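Local coordinates for PUM-HD domain-containing protein (Caenorhabditis elegans, PDB 7CGF), which binds RNA through its Pumilio homology domain, side chains of successive helices reading individual bases, and probably recognises 3' untranslated regions of messenger RNAs, at residues Gly215-Arg220 / Asn231-His236; Glu259-Lys264 / Asn268-Cys273. The protein carries 2 engineered substitutions. All coordinates share one frame; numbering follows the deposited sequence.

Contact 1: Gly215-Arg220 / Asn231-His236; sequences GQIHKR and NYVVQH. With nucleotides of chain B.
Two donors converge on OD1 of Asn-231: N3 of U3 of chain B gives it a nearly straight hydrogen bond of 2.9 Å (164° at the hydrogen), and NE2 of Gln-235, one helical turn on, adds a weak one. Asn-231 also donates from ND2 to O2 of the uracil, at 3.0 Å. It can do both because a primary amide carries an acceptor beside a donor; chi1 of 81°, with CG lying between the backbone N and the carbonyl carbon, sets that amide before the base. The extended chain of Gln-235 takes its NE2 to O4 of U3, 2.9 Å away at 169°, so the whole Watson-Crick edge is read. Tyr-232, next in sequence after Asn-231, is the stacking residue of the Pumilio repeat: C5 of A4 of chain B lies 3.3 Å above the centre of one ring face, while U3 meets the ring obliquely.

The protein-protein contact behind this reading face is purely apolar. CD1 of Ile-217 reaches CG1 of Val-233 at 3.6 Å, and CG2 of Ile-217 stands more loosely against CG2 of Val-234 at 4.3 Å; branched aliphatic residues suit this buried seam. It joins helix 207-219 to the RNA-reading helix 230-240, which is flanked by helix 194-204 through Val-233 and by helix 266-276 through Val-234.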
# COMPACT_ATOMS: atom_id res chain seq x y z
N GLY A 215 -1.42 -19.36 -1.75
CA GLY A 215 -2.15 -20.59 -1.46
C GLY A 215 -3.17 -20.42 -0.34
O GLY A 215 -4.27 -20.97 -0.41
N GLN A 216 -2.82 -19.62 0.68
CA GLN A 216 -3.77 -19.33 1.74
C GLN A 216 -4.94 -18.51 1.22
O GLN A 216 -6.10 -18.76 1.59
CB GLN A 216 -3.10 -18.56 2.89
CG GLN A 216 -2.45 -19.38 4.01
CD GLN A 216 -3.10 -20.73 4.26
OE1 GLN A 216 -2.71 -21.70 3.63
NE2 GLN A 216 -4.06 -20.81 5.18
N ILE A 217 -4.66 -17.51 0.39
CA ILE A 217 -5.74 -16.70 -0.18
C ILE A 217 -6.72 -17.58 -0.96
O ILE A 217 -7.94 -17.42 -0.84
CB ILE A 217 -5.16 -15.58 -1.06
CG1 ILE A 217 -4.35 -14.60 -0.20
CG2 ILE A 217 -6.28 -14.84 -1.80
CD1 ILE A 217 -3.39 -13.71 -0.97
N HIS A 218 -6.20 -18.52 -1.75
CA HIS A 218 -7.07 -19.41 -2.52
C HIS A 218 -8.03 -20.19 -1.63
O HIS A 218 -9.18 -20.45 -2.01
CB HIS A 218 -6.23 -20.37 -3.37
CG HIS A 218 -5.78 -19.81 -4.69
ND1 HIS A 218 -4.47 -19.90 -5.12
CD2 HIS A 218 -6.47 -19.20 -5.69
CE1 HIS A 218 -4.37 -19.35 -6.32
NE2 HIS A 218 -5.57 -18.92 -6.68
N LYS A 219 -7.58 -20.60 -0.43
CA LYS A 219 -8.41 -21.45 0.42
C LYS A 219 -9.70 -20.75 0.84
O LYS A 219 -10.73 -21.41 1.03
CB LYS A 219 -7.63 -21.90 1.65
CG LYS A 219 -6.45 -22.83 1.29
CD LYS A 219 -5.61 -23.17 2.53
CE LYS A 219 -4.37 -23.99 2.16
NZ LYS A 219 -3.49 -24.30 3.35
N ARG A 220 -9.67 -19.42 0.99
CA ARG A 220 -10.86 -18.65 1.34
C ARG A 220 -11.13 -17.58 0.29
O ARG A 220 -11.50 -16.45 0.59
CB ARG A 220 -10.73 -18.06 2.74
CG ARG A 220 -10.68 -19.18 3.76
CD ARG A 220 -10.55 -18.67 5.17
NE ARG A 220 -11.75 -17.98 5.59
CZ ARG A 220 -11.92 -17.49 6.81
NH1 ARG A 220 -10.96 -17.64 7.72
NH2 ARG A 220 -13.03 -16.86 7.13
N ASN A 231 -10.80 -7.67 -1.69
CA ASN A 231 -10.90 -7.68 -3.14
C ASN A 231 -9.65 -7.08 -3.78
O ASN A 231 -9.23 -7.53 -4.86
CB ASN A 231 -12.18 -6.98 -3.62
CG ASN A 231 -12.05 -5.48 -3.67
OD1 ASN A 231 -11.65 -4.90 -4.68
ND2 ASN A 231 -12.40 -4.83 -2.57
N TYR A 232 -9.01 -6.11 -3.11
CA TYR A 232 -7.75 -5.59 -3.61
C TYR A 232 -6.63 -6.60 -3.47
O TYR A 232 -5.73 -6.65 -4.32
CB TYR A 232 -7.36 -4.33 -2.85
CG TYR A 232 -8.30 -3.16 -3.07
CD1 TYR A 232 -8.17 -2.37 -4.20
CD2 TYR A 232 -9.28 -2.84 -2.14
CE1 TYR A 232 -8.98 -1.27 -4.41
CE2 TYR A 232 -10.12 -1.74 -2.35
CZ TYR A 232 -9.96 -0.97 -3.49
OH TYR A 232 -10.78 0.12 -3.68
N VAL A 233 -6.65 -7.42 -2.42
CA VAL A 233 -5.65 -8.48 -2.28
C VAL A 233 -5.77 -9.46 -3.44
O VAL A 233 -4.76 -9.85 -4.05
CB VAL A 233 -5.82 -9.18 -0.91
CG1 VAL A 233 -5.00 -10.47 -0.84
CG2 VAL A 233 -5.42 -8.23 0.24
N VAL A 234 -6.99 -9.87 -3.76
CA VAL A 234 -7.20 -10.78 -4.88
C VAL A 234 -6.78 -10.12 -6.19
O VAL A 234 -6.18 -10.78 -7.05
CB VAL A 234 -8.66 -11.25 -4.93
CG1 VAL A 234 -8.94 -11.97 -6.26
CG2 VAL A 234 -8.96 -12.16 -3.75
N GLN A 235 -7.07 -8.83 -6.38
CA GLN A 235 -6.60 -8.18 -7.60
C GLN A 235 -5.08 -8.23 -7.70
O GLN A 235 -4.54 -8.42 -8.79
CB GLN A 235 -7.12 -6.75 -7.67
CG GLN A 235 -8.63 -6.74 -7.91
CD GLN A 235 -9.13 -5.34 -8.07
OE1 GLN A 235 -8.81 -4.66 -9.04
NE2 GLN A 235 -9.89 -4.88 -7.08
N HIS A 236 -4.39 -8.13 -6.56
CA HIS A 236 -2.93 -8.23 -6.58
C HIS A 236 -2.45 -9.64 -6.91
O HIS A 236 -1.39 -9.78 -7.54
CB HIS A 236 -2.37 -7.75 -5.23
CG HIS A 236 -2.13 -6.28 -5.19
ND1 HIS A 236 -3.15 -5.36 -5.28
CD2 HIS A 236 -0.98 -5.56 -5.12
CE1 HIS A 236 -2.65 -4.13 -5.24
NE2 HIS A 236 -1.33 -4.23 -5.15
P A B 4 -13.14 4.57 -1.89
OP1 A B 4 -13.73 5.62 -1.03
OP2 A B 4 -12.53 4.92 -3.19
O5' A B 4 -12.05 3.82 -1.01
C5' A B 4 -12.27 3.66 0.38
C4' A B 4 -11.25 2.77 1.02
O4' A B 4 -10.90 1.68 0.14
C3' A B 4 -9.90 3.37 1.37
O3' A B 4 -9.94 4.22 2.50
C2' A B 4 -9.06 2.12 1.58
O2' A B 4 -9.35 1.56 2.85
C1' A B 4 -9.63 1.18 0.51
N9 A B 4 -8.73 1.05 -0.65
C8 A B 4 -8.50 1.74 -1.81
N7 A B 4 -7.54 1.19 -2.54
C5 A B 4 -7.11 0.10 -1.78
C6 A B 4 -6.14 -0.92 -1.91
N6 A B 4 -5.29 -1.08 -2.94
N1 A B 4 -6.04 -1.83 -0.92
C2 A B 4 -6.83 -1.76 0.13
N3 A B 4 -7.77 -0.86 0.37
C4 A B 4 -7.84 0.03 -0.62
P U B 3 -18.90 3.66 -4.46
OP1 U B 3 -19.12 3.70 -2.99
OP2 U B 3 -18.71 4.90 -5.23
O5' U B 3 -17.63 2.77 -4.84
C5' U B 3 -16.32 3.20 -4.54
C4' U B 3 -15.68 2.22 -3.60
O4' U B 3 -15.55 0.93 -4.25
C3' U B 3 -14.27 2.54 -3.13
O3' U B 3 -14.30 3.47 -2.06
C2' U B 3 -13.74 1.17 -2.70
O2' U B 3 -14.18 0.87 -1.39
C1' U B 3 -14.47 0.23 -3.67
N1 U B 3 -13.59 -0.35 -4.71
C2 U B 3 -13.06 -1.58 -4.35
O2 U B 3 -13.32 -2.08 -3.27
N3 U B 3 -12.25 -2.16 -5.29
C4 U B 3 -11.91 -1.64 -6.51
O4 U B 3 -11.16 -2.27 -7.26
C5 U B 3 -12.50 -0.36 -6.82
C6 U B 3 -13.29 0.23 -5.92

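Contact 2: Glu259-Lys264 / Asn268-Cys273. With nucleotides of chain B.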
# COMPACT_ATOMS: atom_id res chain seq x y z
N GLU A 259 -22.77 -14.63 -9.75
CA GLU A 259 -22.60 -14.30 -8.34
C GLU A 259 -21.44 -13.33 -8.12
O GLU A 259 -21.59 -12.34 -7.39
CB GLU A 259 -22.41 -15.57 -7.52
CG GLU A 259 -23.70 -16.36 -7.31
CD GLU A 259 -24.83 -15.49 -6.77
OE1 GLU A 259 -24.65 -14.90 -5.68
OE2 GLU A 259 -25.88 -15.39 -7.45
N PHE A 260 -20.30 -13.57 -8.78
CA PHE A 260 -19.17 -12.66 -8.61
C PHE A 260 -19.48 -11.27 -9.14
O PHE A 260 -19.10 -10.26 -8.54
CB PHE A 260 -17.92 -13.22 -9.30
CG PHE A 260 -17.10 -14.12 -8.42
CD1 PHE A 260 -17.43 -15.46 -8.30
CD2 PHE A 260 -15.99 -13.65 -7.77
CE1 PHE A 260 -16.69 -16.30 -7.50
CE2 PHE A 260 -15.23 -14.48 -6.97
CZ PHE A 260 -15.59 -15.81 -6.82
N ALA A 261 -20.21 -11.20 -10.26
CA ALA A 261 -20.41 -9.92 -10.93
C ALA A 261 -21.44 -9.04 -10.24
O ALA A 261 -21.39 -7.81 -10.39
CB ALA A 261 -20.85 -10.16 -12.38
N THR A 262 -22.37 -9.63 -9.50
CA THR A 262 -23.48 -8.87 -8.93
C THR A 262 -23.24 -8.50 -7.48
O THR A 262 -24.17 -8.01 -6.83
CB THR A 262 -24.79 -9.64 -9.09
OG1 THR A 262 -24.73 -10.89 -8.40
CG2 THR A 262 -25.08 -9.88 -10.56
N HIS A 263 -22.04 -8.73 -6.95
CA HIS A 263 -21.70 -8.29 -5.61
C HIS A 263 -20.70 -7.15 -5.69
O HIS A 263 -19.92 -7.05 -6.64
CB HIS A 263 -21.18 -9.45 -4.75
CG HIS A 263 -22.25 -10.42 -4.34
ND1 HIS A 263 -22.75 -11.38 -5.19
CD2 HIS A 263 -22.94 -10.53 -3.19
CE1 HIS A 263 -23.69 -12.07 -4.57
NE2 HIS A 263 -23.83 -11.57 -3.35
N LYS A 264 -20.77 -6.25 -4.68
CA LYS A 264 -20.14 -4.94 -4.79
C LYS A 264 -18.64 -5.05 -5.02
O LYS A 264 -18.09 -4.44 -5.95
CB LYS A 264 -20.41 -4.13 -3.52
CG LYS A 264 -19.81 -2.76 -3.54
CD LYS A 264 -20.10 -2.09 -2.18
CE LYS A 264 -19.42 -0.72 -2.02
NZ LYS A 264 -19.93 0.36 -2.89
N ASN A 268 -15.23 -6.07 -8.95
CA ASN A 268 -13.95 -5.52 -9.37
C ASN A 268 -12.95 -6.61 -9.70
O ASN A 268 -12.04 -6.39 -10.51
CB ASN A 268 -13.37 -4.62 -8.28
CG ASN A 268 -14.30 -3.47 -7.90
OD1 ASN A 268 -14.92 -3.47 -6.82
ND2 ASN A 268 -14.43 -2.51 -8.80
N VAL A 269 -13.07 -7.76 -9.06
CA VAL A 269 -12.17 -8.87 -9.34
C VAL A 269 -12.35 -9.36 -10.77
O VAL A 269 -11.37 -9.63 -11.48
CB VAL A 269 -12.39 -9.99 -8.30
CG1 VAL A 269 -11.64 -11.29 -8.69
CG2 VAL A 269 -11.97 -9.51 -6.92
N ILE A 270 -13.60 -9.44 -11.25
CA ILE A 270 -13.80 -9.85 -12.65
C ILE A 270 -13.18 -8.83 -13.59
O ILE A 270 -12.56 -9.19 -14.59
CB ILE A 270 -15.30 -10.04 -12.97
CG1 ILE A 270 -15.96 -10.96 -11.97
CG2 ILE A 270 -15.46 -10.61 -14.39
CD1 ILE A 270 -17.42 -11.17 -12.27
N GLU A 271 -13.34 -7.53 -13.28
CA GLU A 271 -12.74 -6.51 -14.13
C GLU A 271 -11.23 -6.69 -14.20
O GLU A 271 -10.64 -6.55 -15.28
CB GLU A 271 -13.10 -5.12 -13.61
CG GLU A 271 -14.58 -4.82 -13.76
CD GLU A 271 -14.90 -3.35 -13.53
OE1 GLU A 271 -14.06 -2.49 -13.88
OE2 GLU A 271 -15.99 -3.06 -13.00
N LYS A 272 -10.60 -7.02 -13.07
CA LYS A 272 -9.16 -7.20 -13.06
C LYS A 272 -8.76 -8.38 -13.94
O LYS A 272 -7.73 -8.32 -14.63
CB LYS A 272 -8.66 -7.39 -11.63
CG LYS A 272 -7.15 -7.42 -11.49
CD LYS A 272 -6.55 -6.04 -11.68
CE LYS A 272 -5.03 -6.09 -11.50
NZ LYS A 272 -4.39 -4.77 -11.70
N CYS A 273 -9.53 -9.46 -13.89
CA CYS A 273 -9.28 -10.60 -14.78
C CYS A 273 -9.31 -10.18 -16.24
O CYS A 273 -8.51 -10.66 -17.05
CB CYS A 273 -10.32 -11.69 -14.55
SG CYS A 273 -10.18 -12.56 -12.98
P U B 3 -18.90 3.66 -4.46
OP1 U B 3 -19.12 3.70 -2.99
OP2 U B 3 -18.71 4.90 -5.23
O5' U B 3 -17.63 2.77 -4.84
C5' U B 3 -16.32 3.20 -4.54
C4' U B 3 -15.68 2.22 -3.60
O4' U B 3 -15.55 0.93 -4.25
C3' U B 3 -14.27 2.54 -3.13
O3' U B 3 -14.30 3.47 -2.06
C2' U B 3 -13.74 1.17 -2.70
O2' U B 3 -14.18 0.87 -1.39
C1' U B 3 -14.47 0.23 -3.67
N1 U B 3 -13.59 -0.35 -4.71
C2 U B 3 -13.06 -1.58 -4.35
O2 U B 3 -13.32 -2.08 -3.27
N3 U B 3 -12.25 -2.16 -5.29
C4 U B 3 -11.91 -1.64 -6.51
O4 U B 3 -11.16 -2.27 -7.26
C5 U B 3 -12.50 -0.36 -6.82
C6 U B 3 -13.29 0.23 -5.92
P G B 2 -22.17 5.70 -8.58
OP1 G B 2 -22.11 6.54 -7.36
OP2 G B 2 -21.41 6.14 -9.77
O5' G B 2 -21.63 4.27 -8.14
C5' G B 2 -22.36 3.47 -7.22
C4' G B 2 -21.60 2.22 -6.87
O4' G B 2 -21.46 1.39 -8.06
C3' G B 2 -20.17 2.43 -6.40
O3' G B 2 -20.12 2.79 -5.04
C2' G B 2 -19.51 1.09 -6.73
O2' G B 2 -19.84 0.10 -5.77
C1' G B 2 -20.21 0.72 -8.04
N9 G B 2 -19.42 1.11 -9.22
C8 G B 2 -19.26 2.35 -9.80
N7 G B 2 -18.46 2.34 -10.83
C5 G B 2 -18.06 1.01 -10.95
C6 G B 2 -17.20 0.37 -11.87
O6 G B 2 -16.58 0.86 -12.83
N1 G B 2 -17.09 -0.99 -11.61
C2 G B 2 -17.73 -1.65 -10.60
N2 G B 2 -17.48 -2.97 -10.51
N3 G B 2 -18.53 -1.06 -9.71
C4 G B 2 -18.65 0.26 -9.96
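With CG1 beside its backbone N (chi1 -52°) and the chain fully extended at chi2, Ile-270 thrusts CD1 into the end of helix 257-261. There the methyl meets CB of Phe-260 and CB of Ala-261, each at 3.6 Å; the small alanine lets the isoleucine tip come right up to the backbone. Just beyond this helix, ND1 of His-263 bonds Glu-259 O at 2.7 Å, with the oxygen close to the ring plane, tying His-263 back to the helix.

Other side chains of both segments meet the RNA. Lys-264 runs out straight and bends only at chi4 (68°), which brings NZ to O2' of G2 of chain B at 2.9 Å and weakly to OP1 of U3 of chain B. CG of Asn-268 packs 3.3 Å from C4 of U3. One carboxylate oxygen, Glu-271 OE2, accepts from both N1 (2.7 Å) and N2 (2.9 Å) of G2. A guanine presents these two donors side by side, so a glutamate here matches guanine, as in the Ser-Asn-x-x-Glu code of Pumilio repeats. Base identity is thus read by the acidic group, while the lysine holds the backbone through contacts any ribonucleotide could offer.

Both contacts lie within the Pumilio homology domain and place an RNA-reading helix on adjoining bases, U3 being shared. Contact 1, wholly buried, joins that helix to helix 207-219, earlier in the chain, through a thin aliphatic seam; contact 2 closes a short turn between helices 257-261 and 266-276, buries about twice the surface and runs from a buried apolar patch to the partly exposed Lys-264. Their codes differ: the first reads uracil with two neutral amides, the second guanine with a carboxylate, and in contact 2 a lysine adds a ribose bond and a weak phosphate one. The reading helices pack directly together, Val-234 CG1 on Val-269 CG1 at 3.7 Å.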